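Local coordinates for proximal thread matrix protein 1 (Mytilus galloprovincialis, PDB 4CN9), which binds collagen as a matrix protein of the mussel byssus and carries zinc, one ion in the MIDAS motif of the first of its two von Willebrand factor type A domains, at residues Val247-His252 with Leu436-Cys441; Ala253-Val258 with Gln362-Leu367; Leu275-Met280 with Gly323-Val328; Lys281-Arg286 with Glu431-Leu436; Thr290-Thr295 with Gly311-Ser316. All coordinates share one frame; numbering follows the deposited sequence.

Interaction 1. Residues Val247-His252 with Leu436-Cys441; sequences VDCAGH and LACMSC
The backbone N of Asp248 reaches the carbonyl O of Cys438 at 2.9 Å, with an N-H...O angle of 162° and the donor standing well above the carbonyl plane. One residue further on, the chains are joined covalently: Cys249 SG and Cys438 SG form a disulfide of 2.0 Å whose chi3 is 104°. Both cysteines turn SG anti to their own carbonyl carbon, which lets the two sulfurs meet between the backbones. Beside the disulfide, Val247 CG1, anti to its backbone N, touches Cys438 CB at 4.0 Å. Val247 and Met439 form an antiparallel non-hydrogen-bonded pair, and Ser440, bonded through its backbone to Val246, carries the ladder on. Past the strand, Asp248 OD1 takes the N-H of Ala250 at 2.9 Å from above the carboxylate plane, which holds the loop in shape. A second disulfide, Cys441 to Cys245, joins the two strands themselves. Where the chain enters and leaves the second von Willebrand factor type A domain, the contact thus combines an antiparallel strand pair, with a disulfide in it and another just beyond its end, and an Asx turn inside a type I beta turn from Asp248 to Gly251.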
# COMPACT_ATOMS: atom_id res chain seq x y z
N VAL A 247 -9.28 8.74 -3.56
CA VAL A 247 -10.32 7.96 -4.21
C VAL A 247 -10.99 8.82 -5.30
O VAL A 247 -11.63 9.83 -5.00
CB VAL A 247 -11.40 7.48 -3.22
CG1 VAL A 247 -12.56 6.82 -3.98
CG2 VAL A 247 -10.81 6.53 -2.21
N ASP A 248 -10.82 8.42 -6.55
CA ASP A 248 -11.37 9.21 -7.67
C ASP A 248 -11.88 8.33 -8.81
O ASP A 248 -11.11 7.93 -9.69
CB ASP A 248 -10.32 10.18 -8.20
CG ASP A 248 -10.87 11.12 -9.28
OD1 ASP A 248 -12.09 11.14 -9.51
OD2 ASP A 248 -10.07 11.86 -9.90
N CYS A 249 -13.18 8.05 -8.80
CA CYS A 249 -13.83 7.25 -9.83
C CYS A 249 -14.01 7.98 -11.15
O CYS A 249 -14.62 7.44 -12.09
CB CYS A 249 -15.19 6.75 -9.34
SG CYS A 249 -15.11 5.64 -7.91
N ALA A 250 -13.51 9.21 -11.23
CA ALA A 250 -13.58 9.96 -12.47
C ALA A 250 -12.19 10.22 -13.04
O ALA A 250 -12.01 11.06 -13.91
CB ALA A 250 -14.31 11.27 -12.25
N GLY A 251 -11.20 9.49 -12.55
CA GLY A 251 -9.84 9.74 -12.98
C GLY A 251 -9.52 8.97 -14.24
O GLY A 251 -10.37 8.30 -14.81
N HIS A 252 -8.28 9.07 -14.69
CA HIS A 252 -7.80 8.21 -15.75
C HIS A 252 -7.21 6.96 -15.09
O HIS A 252 -6.31 7.05 -14.24
CB HIS A 252 -6.77 8.92 -16.62
CG HIS A 252 -7.33 10.06 -17.41
ND1 HIS A 252 -7.52 10.00 -18.78
CD2 HIS A 252 -7.76 11.29 -17.03
CE1 HIS A 252 -8.03 11.14 -19.20
NE2 HIS A 252 -8.19 11.94 -18.16
N LEU A 436 -10.95 0.85 -3.67
CA LEU A 436 -9.60 0.52 -4.14
C LEU A 436 -9.50 0.63 -5.67
O LEU A 436 -8.54 1.16 -6.20
CB LEU A 436 -9.20 -0.88 -3.67
CG LEU A 436 -9.22 -1.07 -2.15
CD1 LEU A 436 -8.83 -2.48 -1.76
CD2 LEU A 436 -8.30 -0.07 -1.46
N ALA A 437 -10.49 0.10 -6.40
CA ALA A 437 -10.47 0.18 -7.85
C ALA A 437 -10.40 1.63 -8.31
O ALA A 437 -9.78 1.93 -9.34
CB ALA A 437 -11.69 -0.51 -8.45
N CYS A 438 -11.04 2.53 -7.56
CA CYS A 438 -11.05 3.95 -7.89
C CYS A 438 -9.84 4.72 -7.37
O CYS A 438 -9.75 5.93 -7.57
CB CYS A 438 -12.34 4.61 -7.35
SG CYS A 438 -13.79 4.13 -8.33
N MET A 439 -8.93 4.05 -6.67
CA MET A 439 -7.80 4.76 -6.07
C MET A 439 -6.88 5.27 -7.17
O MET A 439 -6.59 4.57 -8.14
CB MET A 439 -7.03 3.87 -5.11
CG MET A 439 -6.09 4.63 -4.18
SD MET A 439 -5.24 3.50 -3.04
CE MET A 439 -4.39 2.51 -4.25
N SER A 440 -6.43 6.51 -7.00
CA SER A 440 -5.62 7.20 -7.99
C SER A 440 -4.43 7.83 -7.27
O SER A 440 -4.59 8.71 -6.42
CB SER A 440 -6.45 8.28 -8.68
OG SER A 440 -5.66 8.97 -9.64
N CYS A 441 -3.23 7.35 -7.61
CA CYS A 441 -2.01 7.77 -6.93
C CYS A 441 -1.12 8.60 -7.86
O CYS A 441 -0.81 8.17 -8.97
CB CYS A 441 -1.22 6.54 -6.47
SG CYS A 441 -2.05 5.58 -5.22

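Interaction 2. Residues Ala253-Val258 with Gln362-Leu367; sequences ADIAFV and QKVVIL
Ile255 puts CG1 anti to its carbonyl carbon (chi1 -49°), and a bend at chi2 of -73° brings CD1 over to Val364. CD1 lies 3.5 Å from Val364 CB, tighter than an ordinary van der Waals contact, with the two side chains side by side and pointing the same way. On the same face Ile366 CD1 is shared: it meets Phe257 CE1 at 3.8 Å, coming obliquely to the ring, and Ile255 CG2 at 4.1 Å. The opposite face carries Asp254, Ala256 and Val258 with Lys363, Val365 and Leu367. There Val258 straddles two neighbours, CG2 on Val365 CG1 at 3.7 Å and CG1 on Leu367 CD1 at 4.0 Å.

Underneath, the strands run parallel, the axes of the two segments approaching to 4.7 Å at an angle of 13°, and pair residue for residue from Ala253 with Gln362 to Val258 with Leu367. Five backbone hydrogen bonds tie them, using N and O of Asp254 and of Ala256 and then N of Val258; the bond from Ala256 N to Val364 O measures 2.9 Å. Gln362 folds its amide back, so that NE2 donates to the O of Lys363 at 3.0 Å, while OE1 serves Cys441 N. The buried carboxylate of Asp254 is paired with Arg358 through a salt bridge.

These are the two central strands of the six-stranded sheet in the second von Willebrand factor type A domain, a Rossmann-like fold: strand 295-302 flanks 253-260, strand 391-398 flanks 362-369, helix 272-285 covers Phe257, and Phe350 packs on Ala256 and Val365.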
# COMPACT_ATOMS: atom_id res chain seq x y z
N ALA A 253 -7.75 5.80 -15.45
CA ALA A 253 -7.23 4.53 -14.95
C ALA A 253 -7.37 3.41 -15.98
O ALA A 253 -8.26 3.44 -16.84
CB ALA A 253 -7.92 4.15 -13.66
N ASP A 254 -6.46 2.43 -15.90
CA ASP A 254 -6.52 1.22 -16.73
C ASP A 254 -6.72 0.04 -15.78
O ASP A 254 -5.86 -0.24 -14.94
CB ASP A 254 -5.22 1.01 -17.50
CG ASP A 254 -5.04 1.98 -18.67
OD1 ASP A 254 -6.04 2.50 -19.24
OD2 ASP A 254 -3.86 2.20 -19.02
N ILE A 255 -7.87 -0.62 -15.90
CA ILE A 255 -8.29 -1.63 -14.94
C ILE A 255 -8.44 -2.99 -15.59
O ILE A 255 -9.26 -3.16 -16.49
CB ILE A 255 -9.67 -1.31 -14.33
CG1 ILE A 255 -9.76 0.14 -13.84
CG2 ILE A 255 -10.00 -2.28 -13.19
CD1 ILE A 255 -9.01 0.40 -12.60
N ALA A 256 -7.70 -3.97 -15.10
CA ALA A 256 -7.83 -5.33 -15.61
C ALA A 256 -8.46 -6.28 -14.60
O ALA A 256 -7.96 -6.45 -13.48
CB ALA A 256 -6.47 -5.84 -16.06
N PHE A 257 -9.58 -6.89 -15.00
CA PHE A 257 -10.15 -8.01 -14.25
C PHE A 257 -9.41 -9.26 -14.67
O PHE A 257 -9.35 -9.59 -15.84
CB PHE A 257 -11.63 -8.21 -14.55
CG PHE A 257 -12.50 -7.08 -14.08
CD1 PHE A 257 -12.73 -6.91 -12.73
CD2 PHE A 257 -13.10 -6.23 -14.98
CE1 PHE A 257 -13.55 -5.87 -12.30
CE2 PHE A 257 -13.92 -5.19 -14.56
CZ PHE A 257 -14.14 -5.02 -13.21
N VAL A 258 -8.85 -9.96 -13.70
CA VAL A 258 -8.16 -11.21 -13.95
C VAL A 258 -8.91 -12.25 -13.16
O VAL A 258 -8.77 -12.31 -11.93
CB VAL A 258 -6.71 -11.14 -13.49
CG1 VAL A 258 -6.00 -12.47 -13.74
CG2 VAL A 258 -5.98 -9.99 -14.21
N GLN A 362 -3.20 5.54 -13.70
CA GLN A 362 -3.22 4.51 -12.67
C GLN A 362 -3.56 3.13 -13.26
O GLN A 362 -4.52 3.00 -14.00
CB GLN A 362 -4.29 4.82 -11.64
CG GLN A 362 -4.31 3.81 -10.51
CD GLN A 362 -3.00 3.81 -9.75
OE1 GLN A 362 -2.53 4.85 -9.29
NE2 GLN A 362 -2.38 2.64 -9.64
N LYS A 363 -2.78 2.12 -12.89
CA LYS A 363 -3.03 0.75 -13.35
C LYS A 363 -3.48 -0.07 -12.16
O LYS A 363 -2.92 0.03 -11.07
CB LYS A 363 -1.77 0.14 -13.97
CG LYS A 363 -1.30 0.86 -15.24
CD LYS A 363 -0.00 0.27 -15.79
CE LYS A 363 1.16 0.46 -14.83
NZ LYS A 363 1.55 1.89 -14.66
N VAL A 364 -4.52 -0.89 -12.38
CA VAL A 364 -5.11 -1.71 -11.33
C VAL A 364 -5.43 -3.11 -11.88
O VAL A 364 -5.90 -3.26 -13.00
CB VAL A 364 -6.45 -1.10 -10.79
CG1 VAL A 364 -6.98 -1.91 -9.62
CG2 VAL A 364 -6.25 0.37 -10.37
N VAL A 365 -5.15 -4.12 -11.08
CA VAL A 365 -5.64 -5.46 -11.33
C VAL A 365 -6.57 -5.86 -10.21
O VAL A 365 -6.25 -5.72 -9.03
CB VAL A 365 -4.49 -6.51 -11.39
CG1 VAL A 365 -5.05 -7.93 -11.25
CG2 VAL A 365 -3.70 -6.37 -12.68
N ILE A 366 -7.74 -6.36 -10.58
CA ILE A 366 -8.63 -6.96 -9.61
C ILE A 366 -8.69 -8.44 -9.95
O ILE A 366 -9.21 -8.81 -11.00
CB ILE A 366 -10.03 -6.38 -9.68
CG1 ILE A 366 -9.99 -4.87 -9.41
CG2 ILE A 366 -10.94 -7.08 -8.68
CD1 ILE A 366 -11.29 -4.17 -9.73
N LEU A 367 -8.16 -9.27 -9.06
CA LEU A 367 -8.11 -10.71 -9.28
C LEU A 367 -9.13 -11.43 -8.40
O LEU A 367 -9.29 -11.13 -7.21
CB LEU A 367 -6.71 -11.24 -9.00
CG LEU A 367 -6.46 -12.71 -9.36
CD1 LEU A 367 -5.06 -12.91 -9.91
CD2 LEU A 367 -6.70 -13.60 -8.17

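Interaction 3. Residues Leu275-Met280 with Gly323-Val328; sequences LMKNFM and GAIDKV
Lys277 NZ makes both hydrogen bonds between residues 275-280 and 323-328, donating to two backbone carbonyls where helix 318-327 runs out. Val328 O takes it at 2.7 Å, with NZ in the carbonyl plane, and Asp326 O takes it at 2.8 Å, with NZ well above that plane. The lysine gets there by stretching: beyond CG its chain is extended, with CD, CE and NZ each placed by a torsion near 180°. Val328 O has a further, weak bond from Tyr273 OH.

The apolar contacts lie beside this chain. Ile325 CG2, anti to its own backbone N, touches both Lys277 CB and Met280 CE, each at 4.0 Å. Lys277 and Ile325 slide past each other in opposite directions, whereas the methionine, bent at chi3, crosses the isoleucine. The helix segments are nearly antiparallel, at 161°, with their axes 9.7 Å apart.

The electrostatic part is looser. Asp326 OD1 rests on Lys277 CD at 3.7 Å, yet stays 4.9 Å from Lys277 NZ. Its carboxylate is claimed by Lys281 through a salt bridge and by Gln274 through a hydrogen bond.

An alanine in place of Lys277 would probably leave the carbonyls of Asp326 and Val328 without their shared donor and open a gap beside Ile325.

The lysine's grip joins helix 272-285 to the close of helix 318-327, on the same side of the domain's sheet. Its buried ammonium is satisfied by two carbonyls at a helix C-terminus, where the helix dipole would probably favour the positive charge.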
# COMPACT_ATOMS: atom_id res chain seq x y z
N LEU A 275 -23.00 -14.62 -11.07
CA LEU A 275 -22.89 -13.74 -9.91
C LEU A 275 -21.55 -12.99 -9.96
O LEU A 275 -21.47 -11.79 -9.69
CB LEU A 275 -23.04 -14.53 -8.61
CG LEU A 275 -24.47 -14.97 -8.25
CD1 LEU A 275 -24.44 -15.90 -7.05
CD2 LEU A 275 -25.37 -13.77 -7.97
N MET A 276 -20.49 -13.70 -10.34
CA MET A 276 -19.18 -13.10 -10.48
C MET A 276 -19.15 -12.06 -11.61
O MET A 276 -18.60 -10.97 -11.44
CB MET A 276 -18.12 -14.21 -10.70
CG MET A 276 -16.68 -13.70 -10.72
SD MET A 276 -15.51 -15.06 -11.04
CE MET A 276 -16.07 -15.57 -12.65
N LYS A 277 -19.75 -12.38 -12.75
CA LYS A 277 -19.85 -11.41 -13.83
C LYS A 277 -20.61 -10.15 -13.39
O LYS A 277 -20.21 -9.03 -13.70
CB LYS A 277 -20.51 -12.02 -15.05
CG LYS A 277 -19.68 -13.06 -15.76
CD LYS A 277 -20.52 -13.75 -16.82
CE LYS A 277 -19.67 -14.52 -17.80
NZ LYS A 277 -20.53 -15.28 -18.76
N ASN A 278 -21.72 -10.33 -12.67
CA ASN A 278 -22.50 -9.19 -12.22
C ASN A 278 -21.68 -8.30 -11.29
O ASN A 278 -21.80 -7.08 -11.33
CB ASN A 278 -23.78 -9.63 -11.51
CG ASN A 278 -24.81 -10.24 -12.46
OD1 ASN A 278 -24.64 -10.24 -13.69
ND2 ASN A 278 -25.89 -10.77 -11.89
N PHE A 279 -20.84 -8.91 -10.47
CA PHE A 279 -19.97 -8.16 -9.57
C PHE A 279 -19.04 -7.26 -10.39
O PHE A 279 -18.93 -6.07 -10.12
CB PHE A 279 -19.20 -9.16 -8.69
CG PHE A 279 -18.16 -8.55 -7.78
CD1 PHE A 279 -18.52 -7.89 -6.63
CD2 PHE A 279 -16.82 -8.70 -8.06
CE1 PHE A 279 -17.57 -7.37 -5.78
CE2 PHE A 279 -15.85 -8.18 -7.20
CZ PHE A 279 -16.23 -7.52 -6.07
N MET A 280 -18.42 -7.81 -11.42
CA MET A 280 -17.52 -7.02 -12.26
C MET A 280 -18.25 -5.93 -13.05
O MET A 280 -17.77 -4.80 -13.16
CB MET A 280 -16.75 -7.95 -13.19
CG MET A 280 -15.83 -8.86 -12.40
SD MET A 280 -14.86 -9.99 -13.38
CE MET A 280 -16.15 -10.94 -14.19
N GLY A 323 -21.35 -6.02 -21.74
CA GLY A 323 -21.76 -7.09 -22.63
C GLY A 323 -20.60 -8.01 -22.98
O GLY A 323 -20.79 -9.20 -23.16
N ALA A 324 -19.39 -7.46 -23.06
CA ALA A 324 -18.22 -8.29 -23.34
C ALA A 324 -17.93 -9.21 -22.15
O ALA A 324 -17.59 -10.40 -22.33
CB ALA A 324 -17.01 -7.43 -23.67
N ILE A 325 -18.06 -8.68 -20.94
CA ILE A 325 -17.87 -9.49 -19.74
C ILE A 325 -18.85 -10.66 -19.73
O ILE A 325 -18.48 -11.81 -19.43
CB ILE A 325 -18.06 -8.63 -18.47
CG1 ILE A 325 -16.81 -7.74 -18.27
CG2 ILE A 325 -18.28 -9.50 -17.26
CD1 ILE A 325 -17.01 -6.61 -17.33
N ASP A 326 -20.09 -10.39 -20.13
CA ASP A 326 -21.14 -11.40 -20.09
C ASP A 326 -20.98 -12.53 -21.10
O ASP A 326 -21.47 -13.64 -20.88
CB ASP A 326 -22.50 -10.72 -20.27
CG ASP A 326 -23.16 -10.38 -18.95
OD1 ASP A 326 -22.78 -10.99 -17.93
OD2 ASP A 326 -24.04 -9.51 -18.94
N LYS A 327 -20.30 -12.24 -22.21
CA LYS A 327 -20.05 -13.24 -23.24
C LYS A 327 -18.94 -14.23 -22.89
O LYS A 327 -18.79 -15.26 -23.55
CB LYS A 327 -19.69 -12.54 -24.56
CG LYS A 327 -20.88 -11.99 -25.32
CD LYS A 327 -20.46 -11.43 -26.69
CE LYS A 327 -21.29 -10.20 -27.05
NZ LYS A 327 -20.81 -9.52 -28.29
N VAL A 328 -18.17 -13.95 -21.85
CA VAL A 328 -17.04 -14.81 -21.51
C VAL A 328 -17.52 -16.18 -21.01
O VAL A 328 -18.36 -16.26 -20.12
CB VAL A 328 -16.12 -14.14 -20.47
CG1 VAL A 328 -15.05 -15.11 -19.97
CG2 VAL A 328 -15.47 -12.93 -21.09

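Interaction 4. Residues Lys281-Arg286 with Glu431-Leu436; sequences KDIVDR and EDVVKL
Helix 272-285, near its C-terminal end, comes against helix 430-437 with Ile283 and Val434 nearest, their CA atoms 6.3 Å apart. Both helices belong to the layer on one side of the central sheet in the second von Willebrand factor type A domain, an alpha/beta Rossmann-like fold. The buried half of the contact is aliphatic. Ile283 CD1 meets Val433 CG1 at 4.1 Å, the two side chains crossing at about a right angle, while Ile283 CG1 lies 4.2 Å from Val434 CG2. Met430, just before the second segment, also touches Ile283, and Val433 packs on Ile396 and Phe418 of the sheet.

Toward solvent the contact turns ionic. Val434 CG1 lies over one face of the Arg286 guanidinium, offset toward its rim, and also touches Arg286 CB at 4.0 Å. Bends at chi2 and chi3 (-75° and -68°) set CD and NE of Arg286 so that the chain curls past Val434 and presents its two terminal nitrogens to Glu431. Guanidinium and carboxylate are nearly coplanar, 15° apart, and meet in an end-on, two-pronged salt bridge. Arg286 NH1 donates to Glu431 OE2 at 2.9 Å on its syn side; Arg286 NH2 donates to the syn lone pair of Glu431 OE1 at 2.8 Å.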
# COMPACT_ATOMS: atom_id res chain seq x y z
N LYS A 281 -19.42 -6.26 -13.59
CA LYS A 281 -20.25 -5.27 -14.28
C LYS A 281 -20.68 -4.13 -13.34
O LYS A 281 -20.70 -2.97 -13.75
CB LYS A 281 -21.47 -5.95 -14.91
CG LYS A 281 -21.11 -6.77 -16.13
CD LYS A 281 -22.06 -7.93 -16.36
CE LYS A 281 -23.49 -7.47 -16.36
NZ LYS A 281 -24.47 -8.58 -16.46
N ASP A 282 -21.01 -4.45 -12.09
CA ASP A 282 -21.37 -3.43 -11.12
C ASP A 282 -20.21 -2.48 -10.83
O ASP A 282 -20.40 -1.28 -10.68
CB ASP A 282 -21.89 -4.06 -9.81
CG ASP A 282 -23.28 -4.69 -9.97
OD1 ASP A 282 -23.91 -4.48 -11.02
OD2 ASP A 282 -23.73 -5.40 -9.04
N ILE A 283 -19.00 -3.02 -10.81
CA ILE A 283 -17.80 -2.20 -10.64
C ILE A 283 -17.61 -1.25 -11.80
O ILE A 283 -17.33 -0.06 -11.62
CB ILE A 283 -16.56 -3.10 -10.44
CG1 ILE A 283 -16.67 -3.80 -9.09
CG2 ILE A 283 -15.26 -2.30 -10.55
CD1 ILE A 283 -15.67 -4.88 -8.88
N VAL A 284 -17.79 -1.76 -13.02
CA VAL A 284 -17.68 -0.92 -14.20
C VAL A 284 -18.63 0.28 -14.10
O VAL A 284 -18.26 1.42 -14.42
CB VAL A 284 -17.94 -1.73 -15.49
CG1 VAL A 284 -18.13 -0.82 -16.68
CG2 VAL A 284 -16.78 -2.71 -15.73
N ASP A 285 -19.85 0.02 -13.66
CA ASP A 285 -20.87 1.07 -13.56
C ASP A 285 -20.53 2.18 -12.57
O ASP A 285 -21.12 3.25 -12.63
CB ASP A 285 -22.23 0.46 -13.19
CG ASP A 285 -22.97 -0.09 -14.39
OD1 ASP A 285 -22.68 0.35 -15.54
OD2 ASP A 285 -23.85 -0.95 -14.19
N ARG A 286 -19.59 1.93 -11.66
CA ARG A 286 -19.23 2.92 -10.66
C ARG A 286 -18.23 3.94 -11.17
O ARG A 286 -17.97 4.95 -10.51
CB ARG A 286 -18.71 2.25 -9.39
CG ARG A 286 -19.73 1.33 -8.76
CD ARG A 286 -20.81 2.12 -8.04
NE ARG A 286 -20.25 2.79 -6.88
CZ ARG A 286 -20.28 2.31 -5.64
NH1 ARG A 286 -20.87 1.15 -5.39
NH2 ARG A 286 -19.73 3.00 -4.66
N GLU A 431 -18.36 -2.30 -1.92
CA GLU A 431 -18.00 -0.90 -1.65
C GLU A 431 -16.51 -0.76 -1.40
O GLU A 431 -15.87 0.15 -1.91
CB GLU A 431 -18.77 -0.34 -0.45
CG GLU A 431 -20.25 -0.14 -0.69
CD GLU A 431 -20.53 0.57 -2.00
OE1 GLU A 431 -19.98 1.67 -2.21
OE2 GLU A 431 -21.28 0.00 -2.81
N ASP A 432 -15.97 -1.67 -0.59
CA ASP A 432 -14.56 -1.64 -0.27
C ASP A 432 -13.72 -1.89 -1.52
O ASP A 432 -12.69 -1.26 -1.71
CB ASP A 432 -14.22 -2.67 0.81
CG ASP A 432 -14.67 -2.23 2.19
OD1 ASP A 432 -14.85 -1.01 2.39
OD2 ASP A 432 -14.83 -3.10 3.08
N VAL A 433 -14.16 -2.79 -2.39
CA VAL A 433 -13.38 -3.07 -3.60
C VAL A 433 -13.40 -1.88 -4.55
O VAL A 433 -12.38 -1.53 -5.09
CB VAL A 433 -13.81 -4.39 -4.30
CG1 VAL A 433 -13.17 -4.51 -5.67
CG2 VAL A 433 -13.44 -5.58 -3.42
N VAL A 434 -14.56 -1.25 -4.71
CA VAL A 434 -14.68 -0.05 -5.55
C VAL A 434 -13.76 1.09 -5.08
O VAL A 434 -13.12 1.75 -5.92
CB VAL A 434 -16.16 0.44 -5.61
CG1 VAL A 434 -16.27 1.82 -6.21
CG2 VAL A 434 -17.00 -0.55 -6.43
N LYS A 435 -13.67 1.31 -3.77
CA LYS A 435 -12.80 2.36 -3.24
C LYS A 435 -11.36 2.11 -3.64
O LYS A 435 -10.63 3.06 -3.90
CB LYS A 435 -12.86 2.46 -1.71
CG LYS A 435 -14.12 3.11 -1.14
CD LYS A 435 -14.02 3.17 0.38
CE LYS A 435 -15.34 3.58 1.03
NZ LYS A 435 -15.27 3.56 2.52
N LEU A 436 -10.95 0.85 -3.67
CA LEU A 436 -9.60 0.52 -4.14
C LEU A 436 -9.50 0.63 -5.67
O LEU A 436 -8.54 1.16 -6.20
CB LEU A 436 -9.20 -0.88 -3.67
CG LEU A 436 -9.22 -1.07 -2.15
CD1 LEU A 436 -8.83 -2.48 -1.76
CD2 LEU A 436 -8.30 -0.07 -1.46

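Interaction 5. Residues Thr290-Thr295 with Gly311-Ser316. With SO4 (sulfate ion), chain G.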
# COMPACT_ATOMS: atom_id res chain seq x y z
N THR A 290 -16.00 5.76 -19.27
CA THR A 290 -15.10 4.73 -19.78
C THR A 290 -14.52 5.13 -21.12
O THR A 290 -15.08 5.99 -21.83
CB THR A 290 -15.82 3.38 -19.91
OG1 THR A 290 -17.00 3.54 -20.70
CG2 THR A 290 -16.20 2.86 -18.53
N GLY A 291 -13.40 4.51 -21.47
CA GLY A 291 -12.73 4.78 -22.73
C GLY A 291 -11.45 5.58 -22.55
O GLY A 291 -10.99 5.79 -21.44
N PRO A 292 -10.89 6.06 -23.68
CA PRO A 292 -9.58 6.72 -23.69
C PRO A 292 -9.56 8.02 -22.90
O PRO A 292 -8.49 8.46 -22.51
CB PRO A 292 -9.34 6.99 -25.19
CG PRO A 292 -10.23 6.03 -25.90
CD PRO A 292 -11.42 5.84 -25.03
N ASP A 293 -10.73 8.61 -22.67
CA ASP A 293 -10.82 9.86 -21.93
C ASP A 293 -11.10 9.63 -20.46
O ASP A 293 -11.25 10.59 -19.70
CB ASP A 293 -11.93 10.75 -22.49
CG ASP A 293 -11.61 11.30 -23.85
OD1 ASP A 293 -10.41 11.54 -24.11
OD2 ASP A 293 -12.56 11.49 -24.64
N GLY A 294 -11.22 8.38 -20.05
CA GLY A 294 -11.46 8.08 -18.65
C GLY A 294 -10.88 6.73 -18.28
O GLY A 294 -9.67 6.53 -18.33
N THR A 295 -11.77 5.81 -17.94
CA THR A 295 -11.36 4.51 -17.44
C THR A 295 -11.46 3.47 -18.54
O THR A 295 -12.49 3.33 -19.22
CB THR A 295 -12.24 4.09 -16.27
OG1 THR A 295 -12.35 5.20 -15.37
CG2 THR A 295 -11.65 2.87 -15.55
N GLY A 311 -8.57 -6.50 -24.45
CA GLY A 311 -7.60 -5.53 -23.97
C GLY A 311 -8.26 -4.18 -23.74
O GLY A 311 -9.46 -3.99 -24.01
N LEU A 312 -7.45 -3.25 -23.26
CA LEU A 312 -7.90 -1.94 -22.78
C LEU A 312 -8.48 -1.05 -23.89
O LEU A 312 -9.26 -0.12 -23.61
CB LEU A 312 -6.70 -1.22 -22.13
CG LEU A 312 -6.15 -1.80 -20.83
CD1 LEU A 312 -4.79 -1.23 -20.53
CD2 LEU A 312 -7.11 -1.53 -19.67
N LYS A 313 -8.12 -1.34 -25.14
CA LYS A 313 -8.52 -0.47 -26.25
C LYS A 313 -9.68 -1.02 -27.09
O LYS A 313 -10.09 -0.38 -28.07
CB LYS A 313 -7.32 -0.21 -27.15
CG LYS A 313 -6.31 0.76 -26.56
CD LYS A 313 -6.86 2.18 -26.58
CE LYS A 313 -5.90 3.17 -25.91
NZ LYS A 313 -6.62 4.40 -25.47
N ASP A 314 -10.21 -2.18 -26.71
CA ASP A 314 -11.31 -2.80 -27.47
C ASP A 314 -12.63 -2.02 -27.36
O ASP A 314 -13.36 -1.89 -28.34
CB ASP A 314 -11.57 -4.24 -27.01
CG ASP A 314 -10.65 -5.25 -27.67
OD1 ASP A 314 -9.88 -4.89 -28.59
OD2 ASP A 314 -10.73 -6.43 -27.30
N TYR A 315 -12.94 -1.54 -26.16
CA TYR A 315 -14.23 -0.94 -25.91
C TYR A 315 -14.14 0.41 -25.21
O TYR A 315 -13.27 0.63 -24.37
CB TYR A 315 -15.08 -1.86 -25.05
CG TYR A 315 -15.27 -3.23 -25.62
CD1 TYR A 315 -16.09 -3.45 -26.73
CD2 TYR A 315 -14.65 -4.33 -25.04
CE1 TYR A 315 -16.28 -4.72 -27.25
CE2 TYR A 315 -14.82 -5.61 -25.55
CZ TYR A 315 -15.64 -5.80 -26.66
OH TYR A 315 -15.83 -7.06 -27.17
N SER A 316 -15.04 1.32 -25.57
CA SER A 316 -15.09 2.61 -24.89
C SER A 316 -16.40 2.87 -24.14
O SER A 316 -16.44 3.75 -23.29
CB SER A 316 -14.80 3.76 -25.88
OG SER A 316 -15.69 3.73 -26.97
S SO4 G . -5.20 -4.11 -26.88
O1 SO4 G . -5.44 -5.55 -27.00
O2 SO4 G . -6.42 -3.45 -26.38
O3 SO4 G . -4.88 -3.54 -28.19
O4 SO4 G . -4.08 -3.93 -25.97
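Thr290 points its hydroxyl at the main chain of Ser316: OG1 donates to Ser316 O at 2.7 Å, from above the carbonyl plane. The two loops that meet here lie at one end of the second von Willebrand factor type A domain; one leads into strand 295-302, the other into helix 318-327, and each contains a type I beta turn. Thr290 OG1 sits between its own backbone N and carbonyl carbon (chi1 54°), the crowded position, and from there it reaches across. A valine at Thr290 would probably leave Ser316 O without this donor and the two loops less firmly joined.

Next to the threonine, Ser316 CB lies 3.9 Å from Gly291 CA and 4.1 Å from Pro292 CD, leaving little room between the chains. Gly291 has a positive phi, and Pro292 CD and Ser316 CB lie close to where a CB would be. Gly291 faces both Gly294 and Thr295 in a classic beta bulge, with its N bonded to Thr295 O.

Lys313 crosses Pro292 obliquely. Its chain bends at chi2 (-72°), and NZ comes 3.8 Å from Pro292 CB, although its hydrogen bond goes to Gln296 OE1. A sulfate, probably from the crystallisation liquor and also bonded to Lys308, sits by the Gly311-Asp314 turn: the backbone N of Lys313 donates to sulfate O2 at 3.0 Å.

All five contacts lie in or at the border of the second von Willebrand factor type A domain. Interaction 1 ties its entry and exit together and spans the other four along the chain; interactions 3 and 5 lie inside the span of interaction 2, while interaction 4 alternates with interactions 2 and 3. Interaction 2, in mid-sheet, touches each of the rest, its centre 11 Å from interaction 1 and 12 Å from interactions 4 and 5. Interactions 3 and 4 share helix 272-285 and the salt bridge from Lys281 to Asp326. Helix 430-437 runs from interaction 4 into interaction 1, and the two share Leu436. Sheet, helices and disulfide-linked junction are thus in direct contact.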